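PDB 3PN7: myosin regulatory light chain from Placopecten magellanicus, which probably makes molluscan muscle myosin responsive to calcium, carrying a divalent-metal-binding EF-hand and regulating calcium-dependent Mg-ATPase activity. Local coordinates for residues Q19-E24 against D83-T88; K26-M31 against T75-I80; I40-L45 against P56-L61. All coordinates share one frame; numbering follows the deposited sequence.

Contact 1. Residues Q19-E24 against D83-T88; sequences QKLMQE and DKLSGT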
loop_
_atom_site.group_PDB
_atom_site.type_symbol
_atom_site.label_atom_id
_atom_site.label_comp_id
_atom_site.label_asym_id
_atom_site.label_seq_id
_atom_site.Cartn_x
_atom_site.Cartn_y
_atom_site.Cartn_z
ATOM N N GLN B 19 -1.701 -1.491 24.950
ATOM C CA GLN B 19 -2.127 -2.189 26.154
ATOM C C GLN B 19 -2.225 -3.711 26.095
ATOM O O GLN B 19 -1.865 -4.381 27.049
ATOM C CB GLN B 19 -3.415 -1.589 26.732
ATOM C CG GLN B 19 -3.172 -0.446 27.718
ATOM C CD GLN B 19 -1.996 -0.717 28.657
ATOM O OE1 GLN B 19 -2.120 -1.472 29.631
ATOM N NE2 GLN B 19 -0.847 -0.099 28.366
ATOM N N LYS B 20 -2.709 -4.264 24.990
ATOM C CA LYS B 20 -2.800 -5.720 24.897
ATOM C C LYS B 20 -1.419 -6.367 24.887
ATOM O O LYS B 20 -1.250 -7.490 25.346
ATOM C CB LYS B 20 -3.585 -6.154 23.662
ATOM C CG LYS B 20 -3.077 -5.552 22.362
ATOM C CD LYS B 20 -3.707 -6.256 21.172
ATOM C CE LYS B 20 -5.120 -6.748 21.514
ATOM N NZ LYS B 20 -6.035 -5.660 22.003
ATOM N N LEU B 21 -0.436 -5.658 24.344
ATOM C CA LEU B 21 0.929 -6.157 24.334
ATOM C C LEU B 21 1.529 -6.075 25.742
ATOM O O LEU B 21 2.226 -6.986 26.180
ATOM C CB LEU B 21 1.782 -5.398 23.312
ATOM C CG LEU B 21 3.234 -5.868 23.187
ATOM C CD1 LEU B 21 3.281 -7.315 22.731
ATOM C CD2 LEU B 21 4.018 -4.974 22.231
ATOM N N MET B 22 1.254 -4.987 26.454
ATOM C CA MET B 22 1.628 -4.911 27.864
ATOM C C MET B 22 0.982 -6.062 28.635
ATOM O O MET B 22 1.609 -6.661 29.507
ATOM C CB MET B 22 1.195 -3.583 28.481
ATOM C CG MET B 22 2.290 -2.865 29.254
ATOM S SD MET B 22 3.359 -1.919 28.153
ATOM C CE MET B 22 3.628 -0.424 29.108
ATOM N N GLN B 23 -0.267 -6.376 28.295
ATOM C CA GLN B 23 -1.029 -7.396 29.018
ATOM C C GLN B 23 -0.516 -8.799 28.692
ATOM O O GLN B 23 -0.538 -9.710 29.529
ATOM C CB GLN B 23 -2.528 -7.287 28.698
ATOM C CG GLN B 23 -3.162 -5.949 29.118
ATOM C CD GLN B 23 -4.624 -5.796 28.659
ATOM O OE1 GLN B 23 -5.310 -6.784 28.374
ATOM N NE2 GLN B 23 -5.097 -4.549 28.584
ATOM N N GLU B 24 -0.072 -8.964 27.453
ATOM C CA GLU B 24 0.574 -10.190 27.033
ATOM C C GLU B 24 1.886 -10.372 27.813
ATOM O O GLU B 24 2.152 -11.439 28.360
ATOM C CB GLU B 24 0.851 -10.106 25.542
ATOM C CG GLU B 24 1.321 -11.387 24.892
ATOM C CD GLU B 24 1.631 -11.159 23.426
ATOM O OE1 GLU B 24 0.681 -11.173 22.610
ATOM O OE2 GLU B 24 2.817 -10.922 23.097
ATOM N N ASP B 83 11.543 -2.907 23.694
ATOM C CA ASP B 83 12.041 -2.384 22.428
ATOM C C ASP B 83 11.936 -3.436 21.319
ATOM O O ASP B 83 11.589 -3.123 20.177
ATOM C CB ASP B 83 13.484 -1.871 22.569
ATOM C CG ASP B 83 13.594 -0.678 23.515
ATOM O OD1 ASP B 83 12.928 0.350 23.274
ATOM O OD2 ASP B 83 14.324 -0.771 24.521
ATOM N N LYS B 84 12.210 -4.689 21.655
ATOM C CA LYS B 84 12.206 -5.722 20.627
ATOM C C LYS B 84 10.785 -6.131 20.210
ATOM O O LYS B 84 10.587 -6.621 19.115
ATOM C CB LYS B 84 13.011 -6.940 21.068
ATOM C CG LYS B 84 14.517 -6.793 20.908
ATOM C CD LYS B 84 15.201 -7.866 21.749
ATOM C CE LYS B 84 16.683 -7.939 21.489
ATOM N NZ LYS B 84 17.393 -6.746 22.030
ATOM N N LEU B 85 9.809 -5.917 21.081
ATOM C CA LEU B 85 8.426 -6.277 20.772
ATOM C C LEU B 85 7.568 -5.095 20.354
ATOM O O LEU B 85 6.483 -5.298 19.820
ATOM C CB LEU B 85 7.742 -6.959 21.961
ATOM C CG LEU B 85 8.206 -8.345 22.418
ATOM C CD1 LEU B 85 7.314 -8.854 23.528
ATOM C CD2 LEU B 85 8.218 -9.326 21.270
ATOM N N SER B 86 8.048 -3.873 20.589
ATOM C CA SER B 86 7.183 -2.700 20.506
ATOM C C SER B 86 6.361 -2.613 19.213
ATOM O O SER B 86 5.134 -2.452 19.267
ATOM C CB SER B 86 7.954 -1.396 20.769
ATOM O OG SER B 86 8.916 -1.145 19.763
ATOM N N GLY B 87 7.003 -2.733 18.056
ATOM C CA GLY B 87 6.241 -2.627 16.818
ATOM C C GLY B 87 5.656 -3.924 16.271
ATOM O O GLY B 87 5.300 -3.989 15.095
ATOM N N THR B 88 5.561 -4.969 17.088
ATOM C CA THR B 88 5.051 -6.241 16.568
ATOM C C THR B 88 3.534 -6.331 16.628
ATOM O O THR B 88 2.891 -5.738 17.493
ATOM C CB THR B 88 5.659 -7.467 17.253
ATOM O OG1 THR B 88 5.315 -7.474 18.649
ATOM C CG2 THR B 88 7.176 -7.480 17.074
#
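Leu21 points from helix 19-32 toward the turn that follows helix 74-85, and its CD2 methyl does all of the close touching. That methyl rests on the backbone of Leu85, with CD2 3.5 Å from Leu85 O, and stands 4.2 Å from Leu85 CB; the next carbonyl of the turn, Ser86 O, is 4.0 Å from the same Leu21 CD2. With CG anti to the backbone N and beside the carbonyl carbon (chi1 -178°), the branch carries CD2 to the turn. Leu85 also directs its CB toward Leu21, whereas the CB of Ser86 points away, leaving its backbone as the contact surface. In EF-hand terms, the first helix of the N-terminal lobe here meets the end of the last one. The type I turn Leu85 to Thr88 is pinned at Leu85 O, which accepts from Thr88 N at 2.9 Å and from Thr88 OG1 at 2.7 Å, the hydroxyl lying in the carbonyl plane on a lone pair. Arg16 NH1 binds Ser86 O, and a salt bridge from Glu24 OE1 runs to a basic side chain of another protein chain.

Contact 2. Residues K26-M31 against T75-I80; sequences KEAFTM and TMFLSI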
loop_
_atom_site.group_PDB
_atom_site.type_symbol
_atom_site.label_atom_id
_atom_site.label_comp_id
_atom_site.label_asym_id
_atom_site.label_seq_id
_atom_site.Cartn_x
_atom_site.Cartn_y
_atom_site.Cartn_z
ATOM N N LYS B 26 2.847 -9.093 30.687
ATOM C CA LYS B 26 2.583 -9.356 32.094
ATOM C C LYS B 26 2.147 -10.807 32.321
ATOM O O LYS B 26 2.520 -11.428 33.326
ATOM C CB LYS B 26 1.551 -8.363 32.661
ATOM C CG LYS B 26 1.170 -8.612 34.129
ATOM C CD LYS B 26 2.410 -8.641 35.050
ATOM C CE LYS B 26 2.030 -8.853 36.525
ATOM N NZ LYS B 26 1.198 -7.745 37.108
ATOM N N GLU B 27 1.362 -11.338 31.388
ATOM C CA GLU B 27 0.873 -12.706 31.482
ATOM C C GLU B 27 1.996 -13.712 31.268
ATOM O O GLU B 27 2.051 -14.738 31.938
ATOM C CB GLU B 27 -0.260 -12.951 30.483
ATOM C CG GLU B 27 -1.596 -13.275 31.134
ATOM C CD GLU B 27 -2.481 -14.145 30.261
ATOM O OE1 GLU B 27 -2.597 -15.357 30.548
ATOM O OE2 GLU B 27 -3.063 -13.617 29.292
ATOM N N ALA B 28 2.893 -13.410 30.338
ATOM C CA ALA B 28 4.070 -14.253 30.123
ATOM C C ALA B 28 4.975 -14.211 31.359
ATOM O O ALA B 28 5.440 -15.244 31.844
ATOM C CB ALA B 28 4.841 -13.806 28.878
ATOM N N PHE B 29 5.219 -13.008 31.871
ATOM C CA PHE B 29 6.030 -12.867 33.073
ATOM C C PHE B 29 5.461 -13.729 34.192
ATOM O O PHE B 29 6.179 -14.464 34.872
ATOM C CB PHE B 29 6.074 -11.414 33.539
ATOM C CG PHE B 29 6.823 -11.226 34.829
ATOM C CD1 PHE B 29 8.207 -11.094 34.831
ATOM C CD2 PHE B 29 6.153 -11.213 36.045
ATOM C CE1 PHE B 29 8.908 -10.950 36.017
ATOM C CE2 PHE B 29 6.849 -11.061 37.235
ATOM C CZ PHE B 29 8.236 -10.924 37.215
ATOM N N THR B 30 4.152 -13.613 34.377
ATOM C CA THR B 30 3.432 -14.319 35.424
ATOM C C THR B 30 3.592 -15.842 35.325
ATOM O O THR B 30 3.769 -16.522 36.338
ATOM C CB THR B 30 1.934 -13.889 35.399
ATOM O OG1 THR B 30 1.820 -12.537 35.884
ATOM C CG2 THR B 30 1.050 -14.819 36.215
ATOM N N MET B 31 3.526 -16.377 34.110
ATOM C CA MET B 31 3.671 -17.817 33.918
ATOM C C MET B 31 5.100 -18.313 34.154
ATOM O O MET B 31 5.311 -19.404 34.688
ATOM C CB MET B 31 3.216 -18.232 32.523
ATOM C CG MET B 31 3.284 -19.750 32.321
ATOM S SD MET B 31 2.483 -20.297 30.795
ATOM C CE MET B 31 0.858 -19.592 31.014
ATOM N N THR B 75 9.078 -5.022 35.899
ATOM C CA THR B 75 9.545 -3.817 35.214
ATOM C C THR B 75 10.896 -4.060 34.531
ATOM O O THR B 75 11.142 -3.573 33.431
ATOM C CB THR B 75 9.545 -2.533 36.103
ATOM O OG1 THR B 75 10.878 -2.026 36.247
ATOM C CG2 THR B 75 8.954 -2.805 37.460
ATOM N N MET B 76 11.757 -4.840 35.161
ATOM C CA MET B 76 12.962 -5.284 34.487
ATOM C C MET B 76 12.630 -6.169 33.261
ATOM O O MET B 76 13.357 -6.175 32.268
ATOM C CB MET B 76 13.845 -6.032 35.475
ATOM C CG MET B 76 15.194 -6.415 34.936
ATOM S SD MET B 76 16.222 -4.983 34.540
ATOM C CE MET B 76 16.155 -4.044 36.064
ATOM N N PHE B 77 11.531 -6.913 33.330
ATOM C CA PHE B 77 11.132 -7.802 32.241
ATOM C C PHE B 77 10.678 -6.948 31.068
ATOM O O PHE B 77 11.041 -7.196 29.917
ATOM C CB PHE B 77 9.996 -8.691 32.734
ATOM C CG PHE B 77 9.506 -9.707 31.741
ATOM C CD1 PHE B 77 10.087 -10.961 31.669
ATOM C CD2 PHE B 77 8.410 -9.442 30.946
ATOM C CE1 PHE B 77 9.612 -11.923 30.793
ATOM C CE2 PHE B 77 7.932 -10.397 30.066
ATOM C CZ PHE B 77 8.534 -11.638 29.990
ATOM N N LEU B 78 9.900 -5.919 31.386
ATOM C CA LEU B 78 9.451 -4.946 30.406
ATOM C C LEU B 78 10.645 -4.334 29.719
ATOM O O LEU B 78 10.672 -4.169 28.504
ATOM C CB LEU B 78 8.684 -3.824 31.089
ATOM C CG LEU B 78 7.187 -3.968 31.310
ATOM C CD1 LEU B 78 6.677 -2.585 31.696
ATOM C CD2 LEU B 78 6.506 -4.460 30.044
ATOM N N SER B 79 11.628 -3.986 30.530
ATOM C CA SER B 79 12.839 -3.352 30.067
ATOM C C SER B 79 13.600 -4.248 29.074
ATOM O O SER B 79 14.231 -3.765 28.122
ATOM C CB SER B 79 13.682 -3.013 31.291
ATOM O OG SER B 79 15.058 -3.129 31.025
ATOM N N ILE B 80 13.527 -5.559 29.281
ATOM C CA ILE B 80 14.201 -6.495 28.382
ATOM C C ILE B 80 13.438 -6.766 27.066
ATOM O O ILE B 80 14.045 -7.059 26.029
ATOM C CB ILE B 80 14.458 -7.812 29.105
ATOM C CG1 ILE B 80 15.554 -7.621 30.148
ATOM C CG2 ILE B 80 14.818 -8.901 28.133
ATOM C CD1 ILE B 80 15.543 -8.717 31.177
#
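Lys26 O is gripped twice by Thr30: the backbone Thr30 N donates to it at 2.9 Å, and Thr30 OG1 reaches the same Lys26 O, also at 2.9 Å, from the opposite face of the carbonyl plane. This doubled bond belongs to the outer side of helix 19-32; one residue earlier, Phe29 faces helix 74-85 and carries the contact with Phe77. The two rings form an offset edge-to-face pair, the edge of Phe29 directed at the face of Phe77, with centroids 5.4 Å apart and planes at 71°. The leading atom is Phe29 CD1, 3.6 Å from Phe77 CG and 3.7 Å from Phe77 CB, so the edge meets the root of the partner ring and not its middle. The middle of that same face is taken by the methylene of Phe29: CB stands 4.0 Å from the Phe77 centroid, only 11° off the ring normal, a CH-pi contact. Both side chains leave their helices with CG anti to the backbone N (chi1 176° for Phe29), and they run antiparallel, each passing alongside the other. Phe77 thereby reaches the backbone of the facing helix, its CZ 4.1 Å from Phe29 N; a separate apolar touch sets Phe77 CZ 4.4 Å from Ala28 CB. One ring is therefore held at its face by a methylene and an edge together, a purely apolar packing inside the N-terminal EF-hand lobe. Around it, the ring of Phe77 also meets that of Phe81 a turn further along helix 74-85, and Lys26 makes a cation-pi contact with Phe74 at the start of the same helix. Ala28 packs on an aromatic side chain of another protein chain, while Phe29 rests on Ile40 of the metal-binding loop that leads into helix 42-52.

Contact 3. Residues I40-L45 against P56-L61; sequences IDINDL and PDDKEL. With MG (magnesium ion), chain G.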
loop_
_atom_site.group_PDB
_atom_site.type_symbol
_atom_site.label_atom_id
_atom_site.label_comp_id
_atom_site.label_asym_id
_atom_site.label_seq_id
_atom_site.Cartn_x
_atom_site.Cartn_y
_atom_site.Cartn_z
ATOM N N ILE B 40 11.646 -13.350 38.294
ATOM C CA ILE B 40 12.076 -14.570 37.629
ATOM C C ILE B 40 13.530 -14.863 37.996
ATOM O O ILE B 40 14.423 -14.049 37.718
ATOM C CB ILE B 40 11.941 -14.456 36.088
ATOM C CG1 ILE B 40 10.486 -14.210 35.677
ATOM C CG2 ILE B 40 12.493 -15.708 35.387
ATOM C CD1 ILE B 40 10.342 -13.963 34.177
ATOM N N ASP B 41 13.779 -16.004 38.640
ATOM C CA ASP B 41 15.161 -16.418 38.915
ATOM C C ASP B 41 15.557 -17.651 38.117
ATOM O O ASP B 41 14.809 -18.114 37.254
ATOM C CB ASP B 41 15.402 -16.635 40.412
ATOM C CG ASP B 41 14.526 -17.731 40.998
ATOM O OD1 ASP B 41 13.882 -18.476 40.232
ATOM O OD2 ASP B 41 14.477 -17.849 42.242
ATOM N N ILE B 42 16.725 -18.207 38.405
ATOM C CA ILE B 42 17.185 -19.332 37.602
ATOM C C ILE B 42 16.298 -20.574 37.768
ATOM O O ILE B 42 16.120 -21.344 36.825
ATOM C CB ILE B 42 18.660 -19.662 37.847
ATOM C CG1 ILE B 42 19.100 -20.753 36.874
ATOM C CG2 ILE B 42 18.886 -20.092 39.307
ATOM C CD1 ILE B 42 20.590 -20.816 36.646
ATOM N N ASN B 43 15.730 -20.753 38.957
ATOM C CA ASN B 43 14.826 -21.873 39.212
ATOM C C ASN B 43 13.514 -21.769 38.422
ATOM O O ASN B 43 13.022 -22.771 37.890
ATOM C CB ASN B 43 14.520 -22.003 40.710
ATOM C CG ASN B 43 15.769 -22.215 41.552
ATOM O OD1 ASN B 43 16.747 -22.839 41.112
ATOM N ND2 ASN B 43 15.744 -21.691 42.775
ATOM N N ASP B 44 12.952 -20.558 38.355
ATOM C CA ASP B 44 11.756 -20.299 37.556
ATOM C C ASP B 44 12.009 -20.632 36.105
ATOM O O ASP B 44 11.188 -21.260 35.436
ATOM C CB ASP B 44 11.363 -18.833 37.662
ATOM C CG ASP B 44 10.700 -18.505 38.973
ATOM O OD1 ASP B 44 9.658 -19.126 39.276
ATOM O OD2 ASP B 44 11.206 -17.614 39.689
ATOM N N LEU B 45 13.168 -20.203 35.627
ATOM C CA LEU B 45 13.555 -20.393 34.239
ATOM C C LEU B 45 13.740 -21.877 33.943
ATOM O O LEU B 45 13.185 -22.393 32.964
ATOM C CB LEU B 45 14.851 -19.626 33.961
ATOM C CG LEU B 45 15.008 -18.743 32.725
ATOM C CD1 LEU B 45 13.774 -17.946 32.435
ATOM C CD2 LEU B 45 16.207 -17.838 32.926
ATOM N N PRO B 56 17.878 -25.795 28.849
ATOM C CA PRO B 56 19.230 -25.257 28.637
ATOM C C PRO B 56 20.098 -25.408 29.894
ATOM O O PRO B 56 19.572 -25.479 31.012
ATOM C CB PRO B 56 18.978 -23.768 28.337
ATOM C CG PRO B 56 17.580 -23.706 27.831
ATOM C CD PRO B 56 16.829 -24.794 28.577
ATOM N N ASP B 57 21.414 -25.457 29.715
ATOM C CA ASP B 57 22.314 -25.630 30.854
ATOM C C ASP B 57 22.504 -24.327 31.632
ATOM O O ASP B 57 22.394 -23.236 31.069
ATOM C CB ASP B 57 23.665 -26.218 30.412
ATOM C CG ASP B 57 24.577 -25.185 29.771
ATOM O OD1 ASP B 57 24.568 -25.073 28.526
ATOM O OD2 ASP B 57 25.315 -24.493 30.516
ATOM N N ASP B 58 22.802 -24.454 32.922
ATOM C CA ASP B 58 22.877 -23.310 33.832
ATOM C C ASP B 58 23.588 -22.083 33.283
ATOM O O ASP B 58 23.282 -20.959 33.675
ATOM C CB ASP B 58 23.551 -23.723 35.134
ATOM C CG ASP B 58 22.850 -24.865 35.795
ATOM O OD1 ASP B 58 23.128 -26.027 35.420
ATOM O OD2 ASP B 58 22.013 -24.598 36.680
ATOM N N LYS B 59 24.558 -22.282 32.405
ATOM C CA LYS B 59 25.301 -21.138 31.914
ATOM C C LYS B 59 24.507 -20.355 30.873
ATOM O O LYS B 59 24.659 -19.140 30.761
ATOM C CB LYS B 59 26.683 -21.546 31.402
ATOM C CG LYS B 59 27.807 -20.997 32.272
ATOM C CD LYS B 59 27.479 -21.144 33.762
ATOM C CE LYS B 59 28.227 -20.112 34.597
ATOM N NZ LYS B 59 27.933 -18.715 34.139
ATOM N N GLU B 60 23.655 -21.044 30.119
ATOM C CA GLU B 60 22.739 -20.347 29.226
ATOM C C GLU B 60 21.734 -19.567 30.069
ATOM O O GLU B 60 21.479 -18.396 29.807
ATOM C CB GLU B 60 22.021 -21.316 28.287
ATOM C CG GLU B 60 22.933 -22.015 27.281
ATOM C CD GLU B 60 22.178 -22.965 26.341
ATOM O OE1 GLU B 60 22.312 -24.202 26.506
ATOM O OE2 GLU B 60 21.461 -22.472 25.433
ATOM N N LEU B 61 21.195 -20.210 31.105
ATOM C CA LEU B 61 20.182 -19.581 31.960
ATOM C C LEU B 61 20.722 -18.362 32.695
ATOM O O LEU B 61 20.073 -17.314 32.739
ATOM C CB LEU B 61 19.636 -20.582 32.969
ATOM C CG LEU B 61 19.027 -21.821 32.322
ATOM C CD1 LEU B 61 18.441 -22.719 33.379
ATOM C CD2 LEU B 61 17.965 -21.434 31.300
HETATM MG MG MG G . 10.197 -16.271 41.377
#
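Ile42 and Leu61 make the main apolar contact, their side chains crossing at about a right angle: Ile42 CD1 lies 3.8 Å from Leu61 CB. With CG1 anti to the backbone N (chi1 -174°), the isoleucine extends toward helix 58-66, its CD1 also 4.0 Å from Asp58 O. Leu45 adds a second apolar touch one turn on, its CG 4.2 Å from Leu61 CD2. Replacing Ile42 by an alanine removes CG1 and CD1, which would probably leave a gap beside Leu61 CB and hold the two helix starts less firmly together. The capping bonds stay within each segment: in the capping box of Asp41 and Asp44, Asp44 N donates to Asp41 OD1 at 3.0 Å, and Asp41 N to Asp44 OD2 at 3.2 Å, nearly straight (172°). Beside the Ile42 contact, a salt bridge from Asp58 OD2 to Lys46 links the two helices. Asp44, last in the EF-hand loop, binds magnesium through OD2 at 2.4 Å, alongside Asp33 OD2 and Phe39 O; Asn35 also belongs to the site. Asp44 OD1, 3.6 Å from the magnesium, instead accepts from Asn35 N. OD2 thus serves metal and cap together, in a monodentate carboxylate consistent with a magnesium-occupied loop.

In the fold
From the N terminus, helix 19-32 supplies first its half of contact 1 and then, further along, its half of contact 2. The chain passes through the magnesium-binding loop into helix 42-52, and contact 3 closes the shortest loop when helix 58-66 comes back against the start of that helix. Helix 74-85 then returns to helix 19-32, closing contact 2 and finally contact 1. The three loops are nested without crossing: contact 3 inside contact 2, contact 2 inside contact 1. Contacts 1 and 2 join the same pair of helices, their centres 11 Å apart. Contacts 2 and 3 touch through Ile40, whose CD1 is 3.6 Å from Phe29 CD1.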